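Local coordinates for protein transcriptional regulator (Corynebacterium diphtheriae, PDB 3LMM) that is of unknown function but is probably a transcriptional regulator, and carries a cobalt ion bound in its Schlafen AlbA_2 domain, at residues A[38-42]-A[151-155]; A[69-73]-A[141-147]; A[95-101]-A[124-130]; A[116-120]-A[131-135]. All coordinates share one frame. Numbering follows the deposited sequence.

Interaction 1: A[38-42]-A[151-155]; sequences QSVDF and RVGDS. With CO (cobalt (II) ion), chain E.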
loop_
_atom_site.group_PDB
_atom_site.type_symbol
_atom_site.label_atom_id
_atom_site.label_comp_id
_atom_site.label_asym_id
_atom_site.label_seq_id
_atom_site.Cartn_x
_atom_site.Cartn_y
_atom_site.Cartn_z
ATOM N N GLN A 38 14.623 25.720 -15.103
ATOM C CA GLN A 38 14.562 26.273 -13.754
ATOM C C GLN A 38 13.906 25.372 -12.728
ATOM O O GLN A 38 14.260 25.412 -11.555
ATOM C CB GLN A 38 13.824 27.611 -13.776
ATOM C CG GLN A 38 13.596 28.243 -12.408
ATOM C CD GLN A 38 12.789 29.531 -12.498
ATOM O OE1 GLN A 38 12.578 30.222 -11.498
ATOM N NE2 GLN A 38 12.332 29.862 -13.707
ATOM N N SER A 39 12.959 24.554 -13.164
ATOM C CA SER A 39 12.239 23.700 -12.232
ATOM C C SER A 39 12.920 22.414 -11.806
ATOM O O SER A 39 12.437 21.725 -10.907
ATOM C CB SER A 39 10.858 23.386 -12.791
ATOM O OG SER A 39 10.070 24.554 -12.786
ATOM N N VAL A 40 14.038 22.081 -12.432
ATOM C CA VAL A 40 14.714 20.863 -12.052
ATOM C C VAL A 40 15.082 20.968 -10.572
ATOM O O VAL A 40 15.569 21.996 -10.106
ATOM C CB VAL A 40 15.943 20.634 -12.939
ATOM C CG1 VAL A 40 16.647 19.360 -12.545
ATOM C CG2 VAL A 40 15.504 20.553 -14.397
ATOM N N ASP A 41 14.808 19.897 -9.835
ATOM C CA ASP A 41 15.057 19.838 -8.399
ATOM C C ASP A 41 16.467 19.388 -8.047
ATOM O O ASP A 41 16.808 18.218 -8.232
ATOM C CB ASP A 41 14.042 18.880 -7.755
ATOM C CG ASP A 41 13.817 19.156 -6.272
ATOM O OD1 ASP A 41 14.514 20.024 -5.716
ATOM O OD2 ASP A 41 12.933 18.512 -5.664
ATOM N N PHE A 42 17.282 20.312 -7.535
ATOM C CA PHE A 42 18.656 19.986 -7.121
ATOM C C PHE A 42 18.640 19.479 -5.693
ATOM O O PHE A 42 18.229 20.200 -4.790
ATOM C CB PHE A 42 19.569 21.216 -7.159
ATOM C CG PHE A 42 19.929 21.672 -8.544
ATOM C CD1 PHE A 42 20.628 22.861 -8.735
ATOM C CD2 PHE A 42 19.575 20.914 -9.656
ATOM C CE1 PHE A 42 20.946 23.301 -10.012
ATOM C CE2 PHE A 42 19.891 21.347 -10.940
ATOM C CZ PHE A 42 20.586 22.542 -11.120
ATOM N N ARG A 151 5.495 20.585 -4.942
ATOM C CA ARG A 151 6.472 21.609 -5.319
ATOM C C ARG A 151 5.880 22.984 -5.643
ATOM O O ARG A 151 4.906 23.094 -6.390
ATOM C CB ARG A 151 7.261 21.135 -6.545
ATOM C CG ARG A 151 8.580 20.449 -6.262
ATOM C CD ARG A 151 9.545 21.378 -5.548
ATOM N NE ARG A 151 10.923 21.292 -6.045
ATOM C CZ ARG A 151 11.415 22.031 -7.041
ATOM N NH1 ARG A 151 10.646 22.915 -7.665
ATOM N NH2 ARG A 151 12.693 21.918 -7.389
ATOM N N VAL A 152 6.448 24.037 -5.067
ATOM C CA VAL A 152 5.973 25.365 -5.430
ATOM C C VAL A 152 7.144 26.098 -6.090
ATOM O O VAL A 152 7.341 26.005 -7.304
ATOM C CB VAL A 152 5.434 26.186 -4.238
ATOM C CG1 VAL A 152 5.005 27.564 -4.724
ATOM C CG2 VAL A 152 4.218 25.491 -3.637
ATOM N N GLY A 153 7.931 26.832 -5.323
ATOM C CA GLY A 153 9.046 27.500 -5.959
ATOM C C GLY A 153 10.087 26.419 -6.073
ATOM O O GLY A 153 9.916 25.453 -6.820
ATOM N N ASP A 154 11.166 26.586 -5.320
ATOM C CA ASP A 154 12.227 25.601 -5.293
ATOM C C ASP A 154 11.956 24.719 -4.092
ATOM O O ASP A 154 12.583 23.681 -3.909
ATOM C CB ASP A 154 13.585 26.251 -5.110
ATOM C CG ASP A 154 14.660 25.236 -4.852
ATOM O OD1 ASP A 154 14.886 24.386 -5.741
ATOM O OD2 ASP A 154 15.261 25.275 -3.757
ATOM N N SER A 155 11.013 25.152 -3.270
ATOM C CA SER A 155 10.651 24.402 -2.087
ATOM C C SER A 155 9.230 23.934 -2.249
ATOM O O SER A 155 8.502 24.416 -3.120
ATOM C CB SER A 155 10.735 25.297 -0.867
ATOM O OG SER A 155 9.784 26.342 -0.982
HETATM CO CO CO E . 16.075 21.501 -4.137
#
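A single long cation can tie a loop to the edge of a distant strand, and here Arg-151 does so. Its side chain reaches across to the start of strand 41-43, where NH2 donates to Asp-41 OD1 at 3.1 Å in nearly straight geometry. A second, weak bond runs from Arg-151 NE to Asp-41 OD2 at 3.5 Å, so both carboxylate oxygens take part in the salt bridge. Ser-39 adds its carbonyl: its O lies 3.5 Å from Arg-151 NH2, which brings backbone polarity to the same positive group. Asp-154 joins the network through a long charge contact, OD1 to Arg-151 NH2 at 3.7 Å. The cation offsets two acids, with Asp-41 OD1 and Asp-154 OD1 4.4 Å apart; Asp-154 also pairs with Lys-91. Just beyond Asp-41, the carbonyl O of Phe-42 binds the cobalt ion at 2.6 Å, and Asp-41 OD1 lies 2.7 Å from it. The salt-bridge network thus shares Asp-41 with the cobalt site of the Schlafen AlbA_2 domain, completed by Phe-42 and Asp-90.

Interaction 2: A[69-73]-A[141-147]; sequences ADEVA and IEDTSDR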
loop_
_atom_site.group_PDB
_atom_site.type_symbol
_atom_site.label_atom_id
_atom_site.label_comp_id
_atom_site.label_asym_id
_atom_site.label_seq_id
_atom_site.Cartn_x
_atom_site.Cartn_y
_atom_site.Cartn_z
ATOM N N ALA A 69 12.771 10.142 -0.746
ATOM C CA ALA A 69 11.434 9.636 -0.948
ATOM C C ALA A 69 10.466 10.786 -0.676
ATOM O O ALA A 69 9.539 11.012 -1.446
ATOM C CB ALA A 69 11.162 8.465 -0.015
ATOM N N ASP A 70 10.679 11.530 0.403
ATOM C CA ASP A 70 9.784 12.641 0.701
ATOM C C ASP A 70 9.771 13.650 -0.427
ATOM O O ASP A 70 8.722 14.198 -0.755
ATOM C CB ASP A 70 10.190 13.340 1.998
ATOM C CG ASP A 70 9.567 12.702 3.223
ATOM O OD1 ASP A 70 9.866 13.146 4.359
ATOM O OD2 ASP A 70 8.771 11.754 3.054
ATOM N N GLU A 71 10.932 13.901 -1.022
ATOM C CA GLU A 71 10.988 14.854 -2.117
ATOM C C GLU A 71 10.218 14.322 -3.333
ATOM O O GLU A 71 9.492 15.068 -3.992
ATOM C CB GLU A 71 12.441 15.155 -2.492
ATOM C CG GLU A 71 12.608 16.411 -3.350
ATOM C CD GLU A 71 12.409 17.712 -2.566
ATOM O OE1 GLU A 71 11.355 17.878 -1.908
ATOM O OE2 GLU A 71 13.309 18.583 -2.614
ATOM N N VAL A 72 10.365 13.032 -3.627
ATOM C CA VAL A 72 9.653 12.439 -4.760
ATOM C C VAL A 72 8.146 12.597 -4.583
ATOM O O VAL A 72 7.436 12.870 -5.541
ATOM C CB VAL A 72 10.000 10.951 -4.922
ATOM C CG1 VAL A 72 9.228 10.349 -6.080
ATOM C CG2 VAL A 72 11.478 10.810 -5.154
ATOM N N ALA A 73 7.659 12.427 -3.362
ATOM C CA ALA A 73 6.241 12.617 -3.135
ATOM C C ALA A 73 5.858 14.079 -3.440
ATOM O O ALA A 73 4.767 14.328 -3.938
ATOM C CB ALA A 73 5.861 12.249 -1.709
ATOM N N ILE A 141 0.105 11.367 -3.025
ATOM C CA ILE A 141 1.131 10.482 -2.488
ATOM C C ILE A 141 1.611 11.065 -1.166
ATOM O O ILE A 141 2.288 12.093 -1.154
ATOM C CB ILE A 141 2.344 10.377 -3.454
ATOM C CG1 ILE A 141 1.876 9.987 -4.868
ATOM C CG2 ILE A 141 3.328 9.364 -2.928
ATOM C CD1 ILE A 141 0.924 8.776 -4.908
ATOM N N GLU A 142 1.250 10.423 -0.058
ATOM C CA GLU A 142 1.668 10.895 1.260
ATOM C C GLU A 142 3.112 10.494 1.520
ATOM O O GLU A 142 3.530 9.406 1.131
ATOM C CB GLU A 142 0.749 10.316 2.333
ATOM C CG GLU A 142 -0.542 11.103 2.472
ATOM C CD GLU A 142 -1.724 10.255 2.913
ATOM O OE1 GLU A 142 -2.789 10.846 3.222
ATOM O OE2 GLU A 142 -1.591 9.008 2.942
ATOM N N ASP A 143 3.881 11.366 2.168
ATOM C CA ASP A 143 5.281 11.052 2.420
ATOM C C ASP A 143 5.505 10.223 3.681
ATOM O O ASP A 143 4.560 9.787 4.328
ATOM C CB ASP A 143 6.119 12.329 2.483
ATOM C CG ASP A 143 5.710 13.245 3.613
ATOM O OD1 ASP A 143 5.076 12.773 4.576
ATOM O OD2 ASP A 143 6.038 14.447 3.544
ATOM N N THR A 144 6.770 10.012 4.028
ATOM C CA THR A 144 7.125 9.208 5.191
ATOM C C THR A 144 6.493 9.657 6.498
ATOM O O THR A 144 6.351 8.860 7.421
ATOM C CB THR A 144 8.632 9.178 5.385
ATOM O OG1 THR A 144 9.097 10.506 5.640
ATOM C CG2 THR A 144 9.313 8.627 4.140
ATOM N N SER A 145 6.131 10.934 6.571
ATOM C CA SER A 145 5.516 11.503 7.765
ATOM C C SER A 145 4.005 11.693 7.569
ATOM O O SER A 145 3.365 12.456 8.299
ATOM C CB SER A 145 6.157 12.856 8.081
ATOM O OG SER A 145 7.568 12.749 8.239
ATOM N N ASP A 146 3.446 10.995 6.581
ATOM C CA ASP A 146 2.018 11.073 6.255
ATOM C C ASP A 146 1.567 12.474 5.883
ATOM O O ASP A 146 0.478 12.907 6.268
ATOM C CB ASP A 146 1.166 10.561 7.413
ATOM C CG ASP A 146 0.855 9.094 7.287
ATOM O OD1 ASP A 146 0.113 8.565 8.142
ATOM O OD2 ASP A 146 1.353 8.463 6.328
ATOM N N ARG A 147 2.408 13.180 5.133
ATOM C CA ARG A 147 2.078 14.529 4.695
ATOM C C ARG A 147 1.832 14.513 3.195
ATOM O O ARG A 147 2.325 13.645 2.468
ATOM C CB ARG A 147 3.211 15.504 5.028
ATOM C CG ARG A 147 3.699 15.428 6.463
ATOM C CD ARG A 147 4.905 16.335 6.719
ATOM N NE ARG A 147 5.982 16.116 5.744
ATOM C CZ ARG A 147 7.185 16.690 5.801
ATOM N NH1 ARG A 147 7.485 17.521 6.788
ATOM N NH2 ARG A 147 8.087 16.442 4.865
HETATM O O HOH W 1 7.118 15.335 1.418
#
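Helix 62-77 meets a compact loop along residues 69-73, and the backbones come close at two places: Asp-70 and Asp-143 have CA atoms 5.1 Å apart, Ala-73 and Ile-141 5.6 Å. The loop owes its shape to a type I beta turn from Asp-143 to Asp-146, combined with an Asx turn in which Asp-143 OD1 accepts from Ser-145 N at 2.9 Å. Asp-143 OD1 also accepts from Arg-147 N at 2.8 Å, so one carboxylate ties the loop together from within. Facing this folded unit, Asp-70 offers OD2 to both the N and OG1 of Thr-144, at 2.8 and 2.9 Å, although that oxygen is crowded in the model and less securely placed. Asp-70 and Asp-143 bring two negative groups together, and Arg-147 answers both: NE bonds Asp-143 OD2 at 2.8 Å, while NH2 makes a long, purely electrostatic contact with Asp-70 OD1 at 3.8 Å. One turn further along the helix the contact becomes apolar, with Ala-73 CB 4.0 Å from Ile-141 CG2 and Ile-113 of helix 102-113 touching both. A water completes the link, donating to Asp-70 O at 2.9 Å and to Asp-143 OD2 at 2.5 Å.

Interaction 3: A[95-101]-A[124-130]; sequences IIGTELD and VLGQRVL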
loop_
_atom_site.group_PDB
_atom_site.type_symbol
_atom_site.label_atom_id
_atom_site.label_comp_id
_atom_site.label_asym_id
_atom_site.label_seq_id
_atom_site.Cartn_x
_atom_site.Cartn_y
_atom_site.Cartn_z
ATOM N N ILE A 95 28.514 20.599 -7.548
ATOM C CA ILE A 95 28.473 19.142 -7.695
ATOM C C ILE A 95 29.069 18.435 -6.469
ATOM O O ILE A 95 30.220 18.670 -6.115
ATOM C CB ILE A 95 29.244 18.664 -8.962
ATOM C CG1 ILE A 95 28.445 18.980 -10.221
ATOM C CG2 ILE A 95 29.472 17.162 -8.912
ATOM C CD1 ILE A 95 28.917 20.219 -10.945
ATOM N N ILE A 96 28.276 17.570 -5.838
ATOM C CA ILE A 96 28.713 16.821 -4.667
ATOM C C ILE A 96 28.838 15.361 -5.066
ATOM O O ILE A 96 29.853 14.725 -4.803
ATOM C CB ILE A 96 27.691 16.910 -3.512
ATOM C CG1 ILE A 96 27.237 18.356 -3.303
ATOM C CG2 ILE A 96 28.287 16.324 -2.248
ATOM C CD1 ILE A 96 28.344 19.348 -3.011
ATOM N N GLY A 97 27.797 14.829 -5.698
ATOM C CA GLY A 97 27.823 13.440 -6.133
ATOM C C GLY A 97 27.136 12.468 -5.189
ATOM O O GLY A 97 26.747 12.829 -4.078
ATOM N N THR A 98 26.985 11.227 -5.635
ATOM C CA THR A 98 26.346 10.214 -4.823
ATOM C C THR A 98 26.633 8.833 -5.389
ATOM O O THR A 98 26.660 8.647 -6.601
ATOM C CB THR A 98 24.822 10.466 -4.721
ATOM O OG1 THR A 98 24.180 9.310 -4.172
ATOM C CG2 THR A 98 24.248 10.781 -6.085
ATOM N N GLU A 99 26.862 7.875 -4.496
ATOM C CA GLU A 99 27.185 6.517 -4.893
ATOM C C GLU A 99 26.045 5.560 -4.588
ATOM O O GLU A 99 26.206 4.341 -4.657
ATOM C CB GLU A 99 28.453 6.069 -4.167
ATOM C CG GLU A 99 29.579 7.099 -4.220
ATOM C CD GLU A 99 30.134 7.304 -5.622
ATOM O OE1 GLU A 99 30.367 8.482 -6.006
ATOM O OE2 GLU A 99 30.353 6.289 -6.333
ATOM N N LEU A 100 24.892 6.119 -4.248
ATOM C CA LEU A 100 23.725 5.311 -3.918
ATOM C C LEU A 100 23.420 4.317 -5.034
ATOM O O LEU A 100 23.428 4.663 -6.207
ATOM C CB LEU A 100 22.517 6.225 -3.665
ATOM C CG LEU A 100 22.621 7.142 -2.442
ATOM C CD1 LEU A 100 21.632 8.276 -2.547
ATOM C CD2 LEU A 100 22.394 6.333 -1.169
ATOM N N ASP A 101 23.161 3.072 -4.670
ATOM C CA ASP A 101 22.853 2.075 -5.672
ATOM C C ASP A 101 21.459 2.346 -6.220
ATOM O O ASP A 101 20.511 2.556 -5.462
ATOM C CB ASP A 101 22.920 0.676 -5.067
ATOM C CG ASP A 101 22.627 -0.410 -6.077
ATOM O OD1 ASP A 101 21.730 -1.242 -5.805
ATOM O OD2 ASP A 101 23.300 -0.437 -7.134
ATOM N N VAL A 124 28.852 14.303 -14.288
ATOM C CA VAL A 124 29.124 15.705 -14.586
ATOM C C VAL A 124 30.623 15.927 -14.651
ATOM O O VAL A 124 31.292 15.393 -15.526
ATOM C CB VAL A 124 28.597 16.632 -13.539
ATOM C CG1 VAL A 124 27.122 16.832 -13.723
ATOM C CG2 VAL A 124 28.938 16.076 -12.181
ATOM N N LEU A 125 31.174 16.702 -13.729
ATOM C CA LEU A 125 32.597 16.935 -13.796
ATOM C C LEU A 125 33.385 15.728 -13.308
ATOM O O LEU A 125 34.376 15.851 -12.587
ATOM C CB LEU A 125 32.971 18.183 -13.006
ATOM C CG LEU A 125 32.590 19.501 -13.665
ATOM C CD1 LEU A 125 31.101 19.701 -13.593
ATOM C CD2 LEU A 125 33.279 20.638 -12.932
ATOM N N GLY A 126 32.957 14.552 -13.741
ATOM C CA GLY A 126 33.635 13.339 -13.337
ATOM C C GLY A 126 32.889 12.736 -12.169
ATOM O O GLY A 126 32.999 11.539 -11.888
ATOM N N GLN A 127 32.126 13.580 -11.482
ATOM C CA GLN A 127 31.349 13.132 -10.349
ATOM C C GLN A 127 30.111 12.416 -10.853
ATOM O O GLN A 127 29.668 12.649 -11.975
ATOM C CB GLN A 127 30.951 14.321 -9.492
ATOM C CG GLN A 127 32.118 14.976 -8.788
ATOM C CD GLN A 127 32.817 14.029 -7.835
ATOM O OE1 GLN A 127 32.174 13.198 -7.189
ATOM N NE2 GLN A 127 34.137 14.164 -7.720
ATOM N N ARG A 128 29.566 11.532 -10.023
ATOM C CA ARG A 128 28.374 10.771 -10.382
ATOM C C ARG A 128 27.136 11.407 -9.786
ATOM O O ARG A 128 27.183 11.927 -8.675
ATOM C CB ARG A 128 28.468 9.324 -9.878
ATOM C CG ARG A 128 27.226 8.511 -10.226
ATOM C CD ARG A 128 27.371 7.040 -9.895
ATOM N NE ARG A 128 26.543 6.691 -8.748
ATOM C CZ ARG A 128 25.480 5.885 -8.779
ATOM N NH1 ARG A 128 24.803 5.649 -7.669
ATOM N NH2 ARG A 128 25.085 5.303 -9.902
ATOM N N VAL A 129 26.029 11.384 -10.520
ATOM C CA VAL A 129 24.788 11.939 -9.987
ATOM C C VAL A 129 23.593 11.134 -10.461
ATOM O O VAL A 129 23.632 10.509 -11.522
ATOM C CB VAL A 129 24.573 13.416 -10.383
ATOM C CG1 VAL A 129 25.724 14.254 -9.889
ATOM C CG2 VAL A 129 24.395 13.529 -11.866
ATOM N N LEU A 130 22.535 11.125 -9.660
ATOM C CA LEU A 130 21.334 10.398 -10.041
ATOM C C LEU A 130 20.247 11.323 -10.563
ATOM O O LEU A 130 19.880 12.304 -9.922
ATOM C CB LEU A 130 20.780 9.591 -8.867
ATOM C CG LEU A 130 21.379 8.220 -8.617
ATOM C CD1 LEU A 130 22.140 7.742 -9.837
ATOM C CD2 LEU A 130 22.282 8.316 -7.433
HETATM O O HOH W 2 31.908 9.703 -8.425
#
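Ile-95 supplies the greasy heart of this contact. Its CG2 rests 3.5 Å from Val-124 CG2 and 3.3 Å from Gln-127 CB, and its CD1 lies 3.5 Å from Leu-125 CD1, so a single branched side chain covers the turn joining strands 118-123 and 128-134. A second apolar patch forms further along, where Thr-98 CG2 meets Leu-130 CD2 at 3.4 Å and Leu-100 CB lies 4.3 Å from the same methyl. Between the two patches the chains pass closely: Gly-97 CA is only 3.0 Å from Arg-128 O, a CA-H...O contact. A side chain at Gly-97 would run into Gln-127 OE1, and its backbone angles are strained for any residue with a CB. The loop before helix 102-113 thus runs beside the start of strand 128-134 in the mixed sheet. Strand 82-86 flanks that strand as far as Leu-130, which bonds Val-86 through the backbone; segment 95-101 is tied to it by one backbone bond, Thr-98 N to Arg-128 O at 3.1 Å. Arg-128 extends along this loop, and its NE donates to Thr-98 O at 2.9 Å. An ST turn follows, with Thr-98 OG1 accepting from Leu-100 N at 3.3 Å while also bonded to Glu-45. On the outer edge, a water donates to Glu-99 OE1 at 3.1 Å and accepts weakly from Arg-128 N at 3.4 Å.

Interaction 4: A[116-120]-A[131-135]; sequences APDVV and AIYVA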
loop_
_atom_site.group_PDB
_atom_site.type_symbol
_atom_site.label_atom_id
_atom_site.label_comp_id
_atom_site.label_asym_id
_atom_site.label_seq_id
_atom_site.Cartn_x
_atom_site.Cartn_y
_atom_site.Cartn_z
ATOM N N ALA A 116 7.782 3.998 -7.599
ATOM C CA ALA A 116 9.124 3.670 -8.047
ATOM C C ALA A 116 9.525 4.557 -9.226
ATOM O O ALA A 116 9.360 4.172 -10.384
ATOM C CB ALA A 116 9.181 2.209 -8.449
ATOM N N PRO A 117 10.079 5.752 -8.945
ATOM C CA PRO A 117 10.496 6.685 -9.997
ATOM C C PRO A 117 11.676 6.202 -10.828
ATOM O O PRO A 117 12.498 5.421 -10.357
ATOM C CB PRO A 117 10.821 7.953 -9.214
ATOM C CG PRO A 117 11.390 7.407 -7.949
ATOM C CD PRO A 117 10.431 6.282 -7.613
ATOM N N ASP A 118 11.743 6.665 -12.073
ATOM C CA ASP A 118 12.830 6.288 -12.960
ATOM C C ASP A 118 14.069 7.086 -12.591
ATOM O O ASP A 118 14.087 8.306 -12.729
ATOM C CB ASP A 118 12.450 6.556 -14.421
ATOM C CG ASP A 118 11.574 5.458 -15.010
ATOM O OD1 ASP A 118 12.008 4.286 -14.970
ATOM O OD2 ASP A 118 10.462 5.750 -15.516
ATOM N N VAL A 119 15.096 6.395 -12.110
ATOM C CA VAL A 119 16.344 7.047 -11.726
ATOM C C VAL A 119 17.473 6.547 -12.614
ATOM O O VAL A 119 17.638 5.339 -12.776
ATOM C CB VAL A 119 16.699 6.771 -10.237
ATOM C CG1 VAL A 119 16.459 5.319 -9.916
ATOM C CG2 VAL A 119 18.162 7.106 -9.976
ATOM N N VAL A 120 18.233 7.481 -13.191
ATOM C CA VAL A 120 19.358 7.137 -14.062
ATOM C C VAL A 120 20.618 7.876 -13.630
ATOM O O VAL A 120 20.567 9.052 -13.257
ATOM C CB VAL A 120 19.083 7.481 -15.554
ATOM C CG1 VAL A 120 17.769 6.870 -15.995
ATOM C CG2 VAL A 120 19.067 8.981 -15.761
ATOM N N ALA A 131 19.744 11.009 -11.746
ATOM C CA ALA A 131 18.677 11.789 -12.328
ATOM C C ALA A 131 17.420 11.012 -11.994
ATOM O O ALA A 131 17.266 9.874 -12.426
ATOM C CB ALA A 131 18.848 11.880 -13.824
ATOM N N ILE A 132 16.537 11.598 -11.199
ATOM C CA ILE A 132 15.312 10.901 -10.873
ATOM C C ILE A 132 14.128 11.556 -11.566
ATOM O O ILE A 132 13.853 12.745 -11.369
ATOM C CB ILE A 132 15.036 10.890 -9.382
ATOM C CG1 ILE A 132 16.164 10.204 -8.648
ATOM C CG2 ILE A 132 13.748 10.152 -9.131
ATOM C CD1 ILE A 132 15.975 10.189 -7.170
ATOM N N TYR A 133 13.429 10.774 -12.380
ATOM C CA TYR A 133 12.282 11.281 -13.108
ATOM C C TYR A 133 11.010 10.768 -12.462
ATOM O O TYR A 133 10.716 9.567 -12.481
ATOM C CB TYR A 133 12.349 10.838 -14.570
ATOM C CG TYR A 133 13.538 11.396 -15.307
ATOM C CD1 TYR A 133 13.612 12.750 -15.622
ATOM C CD2 TYR A 133 14.626 10.586 -15.626
ATOM C CE1 TYR A 133 14.748 13.286 -16.237
ATOM C CE2 TYR A 133 15.769 11.111 -16.236
ATOM C CZ TYR A 133 15.827 12.460 -16.536
ATOM O OH TYR A 133 16.968 12.986 -17.113
ATOM N N VAL A 134 10.255 11.686 -11.877
ATOM C CA VAL A 134 9.018 11.308 -11.230
ATOM C C VAL A 134 7.817 11.875 -11.990
ATOM O O VAL A 134 7.768 13.061 -12.304
ATOM C CB VAL A 134 9.062 11.722 -9.715
ATOM C CG1 VAL A 134 10.038 12.861 -9.521
ATOM C CG2 VAL A 134 7.678 12.081 -9.200
ATOM N N ALA A 135 6.873 10.992 -12.320
ATOM C CA ALA A 135 5.660 11.349 -13.056
ATOM C C ALA A 135 4.542 11.761 -12.112
ATOM O O ALA A 135 4.545 11.381 -10.940
ATOM C CB ALA A 135 5.209 10.171 -13.903
#
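The antiparallel beta hairpin shows plainly how alternate residues of a ladder settle their polar groups in pairs. Strands 118-120 and 131-134 run at 164° to each other, with axes 4.5 Å apart. Asp-118 and Tyr-133 are a hydrogen-bonded pair: Asp-118 N donates to Tyr-133 O at 3.1 Å, and Tyr-133 N returns a much straighter bond to Asp-118 O at 2.6 Å. Val-120 and Ala-131 repeat the pattern, with Val-120 N to Ala-131 O at 2.7 Å and Ala-131 N to Val-120 O at 2.6 Å. Between them Val-119 and Ile-132 form the non-hydrogen-bonded pair, CA atoms 4.1 Å apart, where Val-119 CA makes a CA-H...O contact with Ala-131 O at 3.1 Å. Ile-132 turns its backbone polar groups the other way, bonding Leu-84, as Val-134 bonds Gly-82. Pro-117 has no N-H to give, but its carbonyl accepts from Arg-106; the carboxylate of Asp-118 is paired with Arg-12. Side chains alternate between two faces. Val-120 CG2 touches Ala-131 CB at 3.5 Å and the edge of the Tyr-133 ring, while Val-119 CB meets Ile-132 CG1 at 3.8 Å. Tyr-133 packs against helix 10-24, whereas Pro-117 and Val-119 lie against helix 102-113 and Val-134 against helix 62-77. Strand 128-134 thus runs inside the sheet between strands 82-86 and 118-123, with helices on both faces.

In the fold
All four contacts lie within the Schlafen AlbA_2 domain and close successively smaller loops. Interaction 1 encloses interaction 2, which encloses interactions 3 and 4; these last two alternate along the chain and share strand 128-134. Their centres are 15 Å apart, yet they touch where Leu-130 packs on Val-119. Interactions 1, 3 and 4 all reach one mixed four-stranded sheet, while interaction 2 joins helix 62-77 to the loop between strands 128-134 and 149-151, touching interaction 4 through Val-72 and interaction 1 through the neighbouring acids Asp-41 and Glu-71. Centres range from 15 to 24 Å apart. The nesting illustrates how a domain gathers distant sequence around one sheet, with interaction 1 alone of the four holding cobalt ligands.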